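Local coordinates for protein WbmS, polysaccharide deacetylase involved in O-antigen biosynthesis (Bordetella bronchiseptica, PDB 3HFT) that probably removes acetyl groups from a polysaccharide during O-antigen biosynthesis, as a zinc-binding member of the polysaccharide deacetylase family, at residues N19-I24 against I39-D44; N149-W154 against V173-E178; G157-P162 against Q198-N203. All coordinates share one frame; numbering follows the deposited sequence. Where two conformers were deposited one is given.

Contact 1: N19-I24 against I39-D44; sequences NKFARI and IFLTFD. With EDO (1,2-ethanediol), chain H.
Lys-20 to Ala-22 run beside the start of strand 39-44 in the same general direction, joined by a single beta bridge between Phe-21 and Ile-39. Two backbone bonds make it. Ile-39 N donates to Lys-20 O at 2.8 Å, almost straight at 177°. Ala-22 N donates to Ile-39 O. The CA of Phe-21 also approaches Ile-39 O in a CA-H...O contact of 3.2 Å. Beyond the bridge the chains part, and two waters take over. One gives protons to both Ala-22 O and Leu-41 O. The other accepts from Leu-41 N at 2.9 Å and lies within bonding distance of Ala-22 O, though other acceptors compete for its protons.

With Phe-21 CG anti to the carbonyl carbon (chi1 -67°), the side chains of Phe-21 and Ile-39 lie side by side, pointing the same way. The CE1 corner of the ring meets Ile-39 CG2 at 3.6 Å and also touches Leu-41 CD1. An ethanediol carbon, C1, sits at the ring edge near CD2. That molecule is probably from the crystallisation liquor, and its bonds to Lys-20 N and Phe-21 O are weak. Helix 245-256 packs on Phe-21 through Leu-252.

The ring of Phe-40 reaches the other part of the loop. Its CE2 touches Ala-22 CB at 3.5 Å, and Arg-23 O lies at the ring edge, 3.2 Å from CE2. Ile-24 CG1 meets Thr-42 CG2 at 3.9 Å. Thr-42 OG1 is hydrogen-bonded to Leu-205 O and Arg-125 NH1, not to the loop.

Strand 39-44, inner in the parallel sheet, leads to the zinc ligand Asp-46; the bridge lies at its other end. Direct bonds satisfy the polar backbone at the bridge. Where the chains part, water serves Ala-22 O, Leu-41 N and Leu-41 O in a buried, mostly apolar setting.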
loop_
_atom_site.group_PDB
_atom_site.type_symbol
_atom_site.label_atom_id
_atom_site.label_comp_id
_atom_site.label_asym_id
_atom_site.label_seq_id
_atom_site.Cartn_x
_atom_site.Cartn_y
_atom_site.Cartn_z
ATOM N N ASN A 19 -27.220 -0.554 -12.130
ATOM C CA ASN A 19 -26.848 -0.155 -10.752
ATOM C C ASN A 19 -25.344 -0.112 -10.717
ATOM O O ASN A 19 -24.676 -0.960 -10.098
ATOM C CB ASN A 19 -27.326 -1.167 -9.704
ATOM N N LYS A 20 -24.791 0.882 -11.382
ATOM C CA LYS A 20 -23.353 0.943 -11.507
ATOM C C LYS A 20 -22.650 1.326 -10.210
ATOM O O LYS A 20 -21.525 0.923 -9.974
ATOM C CB LYS A 20 -22.975 1.921 -12.613
ATOM C CG LYS A 20 -21.924 1.353 -13.531
ATOM C CD LYS A 20 -21.511 2.370 -14.553
ATOM C CE LYS A 20 -21.036 1.707 -15.816
ATOM N NZ LYS A 20 -22.201 1.270 -16.609
ATOM N N PHE A 21 -23.310 2.136 -9.391
ATOM C CA PHE A 21 -22.715 2.716 -8.198
ATOM C C PHE A 21 -23.018 1.852 -6.982
ATOM O O PHE A 21 -24.174 1.440 -6.759
ATOM C CB PHE A 21 -23.225 4.129 -7.963
ATOM C CG PHE A 21 -22.776 5.124 -9.000
ATOM C CD1 PHE A 21 -21.540 5.742 -8.906
ATOM C CD2 PHE A 21 -23.592 5.453 -10.073
ATOM C CE1 PHE A 21 -21.132 6.666 -9.850
ATOM C CE2 PHE A 21 -23.187 6.389 -11.022
ATOM C CZ PHE A 21 -21.955 7.002 -10.911
ATOM N N ALA A 22 -21.995 1.600 -6.182
ATOM C CA ALA A 22 -22.152 0.751 -5.026
ATOM C C ALA A 22 -21.408 1.312 -3.811
ATOM O O ALA A 22 -20.672 2.293 -3.908
ATOM C CB ALA A 22 -21.657 -0.658 -5.376
ATOM N N ARG A 23 -21.680 0.703 -2.657
ATOM C CA ARG A 23 -20.987 0.988 -1.420
ATOM C C ARG A 23 -19.816 0.020 -1.252
ATOM O O ARG A 23 -19.861 -1.107 -1.735
ATOM C CB ARG A 23 -21.951 0.792 -0.261
ATOM C CG ARG A 23 -23.178 1.672 -0.381
ATOM C CD ARG A 23 -24.200 1.260 0.626
ATOM N NE ARG A 23 -24.655 -0.089 0.378
ATOM C CZ ARG A 23 -25.892 -0.446 0.073
ATOM N NH1 ARG A 23 -26.873 0.436 -0.016
ATOM N NH2 ARG A 23 -26.150 -1.720 -0.119
ATOM N N ILE A 24 -18.770 0.437 -0.552
ATOM C CA ILE A 24 -17.643 -0.483 -0.328
ATOM C C ILE A 24 -18.114 -1.802 0.313
ATOM O O ILE A 24 -17.678 -2.878 -0.105
ATOM C CB ILE A 24 -16.494 0.202 0.501
ATOM C CG1 ILE A 24 -15.864 1.375 -0.284
ATOM C CG2 ILE A 24 -15.435 -0.819 0.971
ATOM C CD1 ILE A 24 -14.930 0.967 -1.472
ATOM N N ILE A 39 -18.693 1.182 -9.974
ATOM C CA ILE A 39 -18.078 2.410 -9.502
ATOM C C ILE A 39 -18.401 2.577 -8.023
ATOM O O ILE A 39 -19.560 2.423 -7.597
ATOM C CB ILE A 39 -18.587 3.615 -10.287
ATOM C CG1 ILE A 39 -18.270 3.440 -11.794
ATOM C CG2 ILE A 39 -17.997 4.889 -9.701
ATOM C CD1 ILE A 39 -18.987 4.432 -12.725
ATOM N N PHE A 40 -17.362 2.825 -7.243
ATOM C CA PHE A 40 -17.493 3.065 -5.802
ATOM C C PHE A 40 -17.008 4.477 -5.470
ATOM O O PHE A 40 -15.798 4.745 -5.425
ATOM C CB PHE A 40 -16.671 2.040 -5.020
ATOM C CG PHE A 40 -17.104 0.614 -5.238
ATOM C CD1 PHE A 40 -16.775 -0.050 -6.388
ATOM C CD2 PHE A 40 -17.889 -0.038 -4.301
ATOM C CE1 PHE A 40 -17.193 -1.353 -6.609
ATOM C CE2 PHE A 40 -18.287 -1.350 -4.505
ATOM C CZ PHE A 40 -17.946 -1.997 -5.671
ATOM N N LEU A 41 -17.948 5.411 -5.313
ATOM C CA LEU A 41 -17.595 6.780 -4.952
ATOM C C LEU A 41 -17.325 6.799 -3.460
ATOM O O LEU A 41 -18.154 6.315 -2.646
ATOM C CB LEU A 41 -18.735 7.743 -5.291
ATOM C CG LEU A 41 -19.116 7.910 -6.767
ATOM C CD1 LEU A 41 -20.387 8.784 -6.906
ATOM C CD2 LEU A 41 -17.964 8.497 -7.543
ATOM N N THR A 42 -16.163 7.315 -3.091
ATOM C CA THR A 42 -15.767 7.395 -1.701
ATOM C C THR A 42 -15.362 8.838 -1.381
ATOM O O THR A 42 -14.799 9.540 -2.223
ATOM C CB THR A 42 -14.634 6.384 -1.339
ATOM O OG1 THR A 42 -13.403 6.780 -1.950
ATOM C CG2 THR A 42 -15.008 4.933 -1.746
ATOM N N PHE A 43 -15.667 9.250 -0.156
ATOM C CA PHE A 43 -15.422 10.595 0.303
ATOM C C PHE A 43 -14.654 10.604 1.605
ATOM O O PHE A 43 -15.124 10.108 2.599
ATOM C CB PHE A 43 -16.770 11.302 0.452
ATOM C CG PHE A 43 -17.499 11.430 -0.856
ATOM C CD1 PHE A 43 -17.274 12.523 -1.675
ATOM C CD2 PHE A 43 -18.361 10.438 -1.277
ATOM C CE1 PHE A 43 -17.878 12.610 -2.909
ATOM C CE2 PHE A 43 -18.985 10.510 -2.499
ATOM C CZ PHE A 43 -18.740 11.587 -3.322
ATOM N N ASP A 44 -13.442 11.134 1.563
ATOM C CA ASP A 44 -12.608 11.356 2.729
ATOM C C ASP A 44 -12.980 12.774 3.238
ATOM O O ASP A 44 -12.685 13.800 2.586
ATOM C CB ASP A 44 -11.135 11.334 2.362
ATOM C CG ASP A 44 -10.632 9.937 1.997
ATOM O OD1 ASP A 44 -11.363 8.946 2.187
ATOM O OD2 ASP A 44 -9.476 9.849 1.530
HETATM C C1 EDO H . -26.251 3.363 -9.725
HETATM O O1 EDO H . -26.625 2.325 -8.828
HETATM C C2 EDO H . -27.228 3.630 -10.860
HETATM O O2 EDO H . -26.480 3.616 -12.101
HETATM O O HOH W 1 -18.757 3.610 -2.383
HETATM O O HOH W 2 -20.720 4.705 -5.361
#

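Contact 2: N149-W154 against V173-E178; sequences NILVPW and VPYLWE
Leu-151 lies over one face of the Tyr-175 ring. With CG anti to the backbone N (chi1 -166°), that atom is set 4.0 Å from the ring centroid, 17° off the normal and offset toward the rim, which makes a CH-pi contact. It probably limits the ring's turn. CD1 touches Tyr-175 CE2 at 3.7 Å and is equally near Glu-178 OE1. That carboxylate oxygen lies at the edge of the tyrosine ring, in its plane, and takes a 2.7 Å hydrogen bond from Tyr-175 OH. The bond anchors the hydroxyl end of the ring. Arg-125 makes a cation-pi contact with the same ring.

The backbones meet at a single beta bridge, Leu-151 with Tyr-175. Tyr-175 N donates to Ile-150 O, and Val-152 N to Tyr-175 O at 2.9 Å. The bridge ties the loop after strand 146-147 to the chain entering the short, weakly bonded strand 177-178 at one edge of the parallel sheet. Glu-178 is also the N-cap of helix 179-185.

Farther on, Trp-154 and Trp-177 lie side by side and point the same way. Their five-membered rings are oblique, with planes at 36°, and the CD1 atoms meet at 3.9 Å. Leu-176 O accepts from Trp-154 N at 2.9 Å, on a lone pair, and also lies at the edge of the Trp-154 ring. Trp-177 NE1 bonds to Tyr-195 OH. On the second subunit, Trp-166 packs on Leu-151 and Trp-163 on Pro-153.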
loop_
_atom_site.group_PDB
_atom_site.type_symbol
_atom_site.label_atom_id
_atom_site.label_comp_id
_atom_site.label_asym_id
_atom_site.label_seq_id
_atom_site.Cartn_x
_atom_site.Cartn_y
_atom_site.Cartn_z
ATOM N N ASN A 149 -6.855 1.470 1.686
ATOM C CA ASN A 149 -5.599 2.250 1.767
ATOM C C ASN A 149 -4.595 2.133 0.606
ATOM O O ASN A 149 -3.627 2.871 0.566
ATOM C CB ASN A 149 -4.881 1.865 3.064
ATOM C CG ASN A 149 -5.467 2.590 4.269
ATOM O OD1 ASN A 149 -5.595 3.792 4.234
ATOM N ND2 ASN A 149 -5.772 1.871 5.331
ATOM N N ILE A 150 -4.822 1.206 -0.320
ATOM C CA ILE A 150 -3.929 1.021 -1.489
ATOM C C ILE A 150 -4.439 1.835 -2.680
ATOM O O ILE A 150 -5.567 1.611 -3.164
ATOM C CB ILE A 150 -3.866 -0.454 -1.954
ATOM C CG1 ILE A 150 -3.257 -1.375 -0.873
ATOM C CG2 ILE A 150 -2.994 -0.597 -3.259
ATOM C CD1 ILE A 150 -1.824 -1.197 -0.674
ATOM N N LEU A 151 -3.609 2.756 -3.158
ATOM C CA LEU A 151 -3.926 3.544 -4.315
ATOM C C LEU A 151 -3.045 3.086 -5.458
ATOM O O LEU A 151 -1.848 3.259 -5.430
ATOM C CB LEU A 151 -3.719 5.032 -4.037
ATOM C CG LEU A 151 -4.308 6.074 -5.012
ATOM C CD1 LEU A 151 -4.143 7.495 -4.414
ATOM C CD2 LEU A 151 -3.754 6.048 -6.448
ATOM N N VAL A 152 -3.649 2.459 -6.472
ATOM C CA VAL A 152 -2.939 2.116 -7.683
ATOM C C VAL A 152 -3.532 2.986 -8.793
ATOM O O VAL A 152 -4.688 2.836 -9.151
ATOM C CB VAL A 152 -3.117 0.614 -8.052
ATOM C CG1 VAL A 152 -2.379 0.330 -9.357
ATOM C CG2 VAL A 152 -2.628 -0.295 -6.890
ATOM N N PRO A 153 -2.747 3.904 -9.344
ATOM C CA PRO A 153 -3.296 4.834 -10.330
ATOM C C PRO A 153 -3.935 4.182 -11.541
ATOM O O PRO A 153 -3.433 3.187 -12.069
ATOM C CB PRO A 153 -2.077 5.660 -10.761
ATOM C CG PRO A 153 -1.106 5.525 -9.636
ATOM C CD PRO A 153 -1.330 4.164 -9.040
ATOM N N TRP A 154 -5.047 4.746 -11.977
ATOM C CA TRP A 154 -5.764 4.271 -13.153
ATOM C C TRP A 154 -4.905 4.147 -14.401
ATOM O O TRP A 154 -5.251 3.379 -15.316
ATOM C CB TRP A 154 -6.952 5.216 -13.466
ATOM C CG TRP A 154 -6.540 6.529 -13.923
ATOM C CD1 TRP A 154 -6.316 7.635 -13.155
ATOM C CD2 TRP A 154 -6.237 6.908 -15.262
ATOM N NE1 TRP A 154 -5.905 8.678 -13.945
ATOM C CE2 TRP A 154 -5.831 8.248 -15.238
ATOM C CE3 TRP A 154 -6.250 6.233 -16.488
ATOM C CZ2 TRP A 154 -5.454 8.924 -16.370
ATOM C CZ3 TRP A 154 -5.902 6.920 -17.607
ATOM C CH2 TRP A 154 -5.500 8.250 -17.546
ATOM N N VAL A 173 -9.195 -3.282 -0.747
ATOM C CA VAL A 173 -9.862 -2.683 -1.861
ATOM C C VAL A 173 -8.989 -1.544 -2.453
ATOM O O VAL A 173 -8.864 -0.503 -1.847
ATOM C CB VAL A 173 -11.240 -2.109 -1.422
ATOM C CG1 VAL A 173 -11.970 -1.484 -2.657
ATOM C CG2 VAL A 173 -12.096 -3.197 -0.699
ATOM N N PRO A 174 -8.375 -1.757 -3.641
ATOM C CA PRO A 174 -7.503 -0.713 -4.164
ATOM C C PRO A 174 -8.321 0.351 -4.893
ATOM O O PRO A 174 -9.352 0.028 -5.475
ATOM C CB PRO A 174 -6.647 -1.467 -5.168
ATOM C CG PRO A 174 -7.582 -2.485 -5.729
ATOM C CD PRO A 174 -8.397 -2.930 -4.524
ATOM N N TYR A 175 -7.844 1.596 -4.889
ATOM C CA TYR A 175 -8.544 2.668 -5.574
ATOM C C TYR A 175 -7.640 3.358 -6.552
ATOM O O TYR A 175 -6.411 3.277 -6.444
ATOM C CB TYR A 175 -9.209 3.641 -4.611
ATOM C CG TYR A 175 -8.369 4.600 -3.803
ATOM C CD1 TYR A 175 -7.709 4.191 -2.647
ATOM C CD2 TYR A 175 -8.341 5.924 -4.124
ATOM C CE1 TYR A 175 -7.007 5.084 -1.867
ATOM C CE2 TYR A 175 -7.665 6.843 -3.331
ATOM C CZ TYR A 175 -7.001 6.418 -2.204
ATOM O OH TYR A 175 -6.363 7.331 -1.388
ATOM N N LEU A 176 -8.262 3.923 -7.588
ATOM C CA LEU A 176 -7.514 4.306 -8.781
ATOM C C LEU A 176 -7.530 5.791 -9.200
ATOM O O LEU A 176 -6.843 6.189 -10.143
ATOM C CB LEU A 176 -7.982 3.421 -9.958
ATOM C CG LEU A 176 -9.471 3.298 -10.352
ATOM C CD1 LEU A 176 -10.165 4.656 -10.602
ATOM C CD2 LEU A 176 -9.630 2.341 -11.564
ATOM N N TRP A 177 -8.285 6.602 -8.478
ATOM C CA TRP A 177 -8.413 8.027 -8.773
ATOM C C TRP A 177 -8.748 8.789 -7.499
ATOM O O TRP A 177 -9.514 8.297 -6.641
ATOM C CB TRP A 177 -9.489 8.251 -9.841
ATOM C CG TRP A 177 -9.480 9.658 -10.448
ATOM C CD1 TRP A 177 -8.958 10.017 -11.658
ATOM C CD2 TRP A 177 -10.126 10.833 -9.930
ATOM N NE1 TRP A 177 -9.168 11.358 -11.891
ATOM C CE2 TRP A 177 -9.884 11.881 -10.848
ATOM C CE3 TRP A 177 -10.807 11.124 -8.744
ATOM C CZ2 TRP A 177 -10.343 13.200 -10.637
ATOM C CZ3 TRP A 177 -11.271 12.427 -8.539
ATOM C CH2 TRP A 177 -11.018 13.445 -9.473
ATOM N N GLU A 178 -8.139 9.972 -7.352
ATOM C CA GLU A 178 -8.362 10.851 -6.198
ATOM C C GLU A 178 -8.183 12.287 -6.690
ATOM O O GLU A 178 -7.302 12.579 -7.535
ATOM C CB GLU A 178 -7.428 10.504 -5.041
ATOM C CG GLU A 178 -7.528 11.410 -3.815
ATOM C CD GLU A 178 -6.628 10.974 -2.685
ATOM O OE1 GLU A 178 -6.422 9.739 -2.522
ATOM O OE2 GLU A 178 -6.119 11.865 -1.959
#

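Contact 3: G157-P162 against Q198-N203; sequences GIVLQP and QPDGIN
Gln-198 begins a type I beta turn that ends at Gly-201, and its side chain reaches from the turn to the irregular segment 157-162. Its CB points toward that segment. CG is anti to the carbonyl carbon (chi1 -49°), and the chain is extended beyond it. CD brings the amide up to the backbone of Ile-158 to Leu-160. OE1 accepts from Leu-160 N at 2.8 Å, in the carbonyl plane on a lone pair and nearly straight at 171°. The same oxygen lies 3.4 Å from Val-159 CA. NE2 donates to Ile-158 O at 3.0 Å. One amide thus bonds on both sides of Val-159, much as a neighbouring strand would.

Ile-202 N donates to Leu-160 O, from above the carbonyl plane. Ile-202 CG2 packs on Leu-160 CB at 4.0 Å and near the CD of Pro-162. In the conformer given, one of two, Gln-161 NE2 donates to Asp-200 O and OE1 bonds to Trp-35 NE1. Ile-158 packs on Ile-158 of the second subunit. Asn-203 holds the first residue of the turn by two bonds: its ND2 donates to Gln-198 O, and its OD1 accepts from Gln-198 N at 2.8 Å.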
loop_
_atom_site.group_PDB
_atom_site.type_symbol
_atom_site.label_atom_id
_atom_site.label_comp_id
_atom_site.label_asym_id
_atom_site.label_seq_id
_atom_site.Cartn_x
_atom_site.Cartn_y
_atom_site.Cartn_z
ATOM N N GLY A 157 -1.549 0.906 -15.839
ATOM C CA GLY A 157 -1.661 -0.225 -16.760
ATOM C C GLY A 157 -2.083 -1.502 -16.061
ATOM O O GLY A 157 -1.826 -2.600 -16.562
ATOM N N ILE A 158 -2.674 -1.359 -14.881
ATOM C CA ILE A 158 -3.050 -2.470 -14.020
ATOM C C ILE A 158 -4.563 -2.506 -13.860
ATOM O O ILE A 158 -5.182 -1.531 -13.375
ATOM C CB ILE A 158 -2.401 -2.332 -12.621
ATOM C CG1 ILE A 158 -0.863 -2.327 -12.753
ATOM C CG2 ILE A 158 -2.854 -3.502 -11.716
ATOM C CD1 ILE A 158 -0.094 -1.915 -11.492
ATOM N N VAL A 159 -5.144 -3.646 -14.215
ATOM C CA VAL A 159 -6.578 -3.884 -13.994
ATOM C C VAL A 159 -6.717 -4.362 -12.580
ATOM O O VAL A 159 -6.126 -5.376 -12.166
ATOM C CB VAL A 159 -7.159 -4.900 -14.947
ATOM C CG1 VAL A 159 -8.661 -5.152 -14.672
ATOM C CG2 VAL A 159 -6.958 -4.436 -16.383
ATOM N N LEU A 160 -7.543 -3.644 -11.832
ATOM C CA LEU A 160 -7.650 -3.849 -10.389
ATOM C C LEU A 160 -8.798 -4.706 -9.965
ATOM O O LEU A 160 -9.869 -4.680 -10.607
ATOM C CB LEU A 160 -7.797 -2.524 -9.729
ATOM C CG LEU A 160 -6.589 -1.590 -9.812
ATOM C CD1 LEU A 160 -6.953 -0.248 -9.220
ATOM C CD2 LEU A 160 -5.366 -2.227 -9.097
ATOM N N GLN A 161 -8.581 -5.428 -8.863
ATOM C CA GLN A 161 -9.551 -6.332 -8.251
ATOM C C GLN A 161 -9.290 -6.289 -6.726
ATOM O O GLN A 161 -8.126 -6.218 -6.301
ATOM C CB GLN A 161 -9.309 -7.787 -8.753
ATOM C CG GLN A 161 -9.063 -7.964 -10.285
ATOM C CD GLN A 161 -10.328 -7.800 -11.105
ATOM O OE1 GLN A 161 -11.413 -7.807 -10.542
ATOM N NE2 GLN A 161 -10.200 -7.674 -12.443
ATOM N N PRO A 162 -10.343 -6.371 -5.890
ATOM C CA PRO A 162 -10.088 -6.442 -4.456
ATOM C C PRO A 162 -9.520 -7.851 -4.179
ATOM O O PRO A 162 -9.658 -8.743 -5.013
ATOM C CB PRO A 162 -11.495 -6.295 -3.845
ATOM C CG PRO A 162 -12.370 -6.949 -4.883
ATOM C CD PRO A 162 -11.768 -6.539 -6.193
ATOM N N GLN A 198 -12.475 0.935 -15.752
ATOM C CA GLN A 198 -12.166 -0.438 -16.039
ATOM C C GLN A 198 -13.473 -1.264 -16.070
ATOM O O GLN A 198 -14.079 -1.548 -15.014
ATOM C CB GLN A 198 -11.233 -0.997 -14.957
ATOM C CG GLN A 198 -10.021 -0.103 -14.664
ATOM C CD GLN A 198 -8.982 -0.772 -13.806
ATOM O OE1 GLN A 198 -9.215 -1.858 -13.244
ATOM N NE2 GLN A 198 -7.801 -0.138 -13.714
ATOM N N PRO A 199 -13.927 -1.648 -17.266
ATOM C CA PRO A 199 -15.140 -2.476 -17.297
ATOM C C PRO A 199 -14.879 -3.820 -16.681
ATOM O O PRO A 199 -15.818 -4.528 -16.287
ATOM C CB PRO A 199 -15.417 -2.638 -18.786
ATOM C CG PRO A 199 -14.215 -2.235 -19.477
ATOM C CD PRO A 199 -13.391 -1.396 -18.610
ATOM N N ASP A 200 -13.595 -4.169 -16.611
ATOM C CA ASP A 200 -13.116 -5.469 -16.152
ATOM C C ASP A 200 -12.444 -5.442 -14.771
ATOM O O ASP A 200 -11.874 -6.448 -14.353
ATOM C CB ASP A 200 -12.113 -6.071 -17.153
ATOM C CG ASP A 200 -11.018 -5.078 -17.601
ATOM O OD1 ASP A 200 -11.042 -3.876 -17.260
ATOM O OD2 ASP A 200 -10.139 -5.524 -18.360
ATOM N N GLY A 201 -12.547 -4.330 -14.071
ATOM C CA GLY A 201 -11.937 -4.211 -12.754
ATOM C C GLY A 201 -12.835 -3.453 -11.820
ATOM O O GLY A 201 -13.973 -3.105 -12.180
ATOM N N ILE A 202 -12.345 -3.224 -10.605
ATOM C CA ILE A 202 -13.034 -2.418 -9.627
ATOM C C ILE A 202 -12.643 -0.957 -9.774
ATOM O O ILE A 202 -11.472 -0.648 -9.961
ATOM C CB ILE A 202 -12.772 -2.952 -8.182
ATOM C CG1 ILE A 202 -13.786 -2.329 -7.225
ATOM C CG2 ILE A 202 -11.313 -2.720 -7.738
ATOM C CD1 ILE A 202 -13.645 -2.843 -5.820
ATOM N N ASN A 203 -13.619 -0.037 -9.695
ATOM C CA ASN A 203 -13.374 1.397 -9.889
ATOM C C ASN A 203 -13.726 2.232 -8.662
ATOM O O ASN A 203 -14.895 2.621 -8.474
ATOM C CB ASN A 203 -14.216 1.887 -11.069
ATOM C CG ASN A 203 -13.912 1.144 -12.353
ATOM O OD1 ASN A 203 -13.018 1.560 -13.118
ATOM N ND2 ASN A 203 -14.702 0.098 -12.655
#

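How the contacts relate
Contact 1 comes first along the chain and closes before the others open. Contacts 2 and 3 interleave, their segments alternating. Their centres are about 10 Å apart; that of contact 1 lies about 13 Å from contact 2 and 14 Å from contact 3. Contacts 1 and 2 reach the parallel sheet. Contact 3 joins two loops, the second running into strand 203-207. The loops of 2 and 3 also flank the small mixed sheet. Phe-40 N probably bonds to Asn-203 O, joining 1 and 3. Ile-24 meets Val-173 between 1 and 2. Contacts 2 and 3 bring the loop between strands 146-147 and 163-164 against the sheet edge and the second subunit.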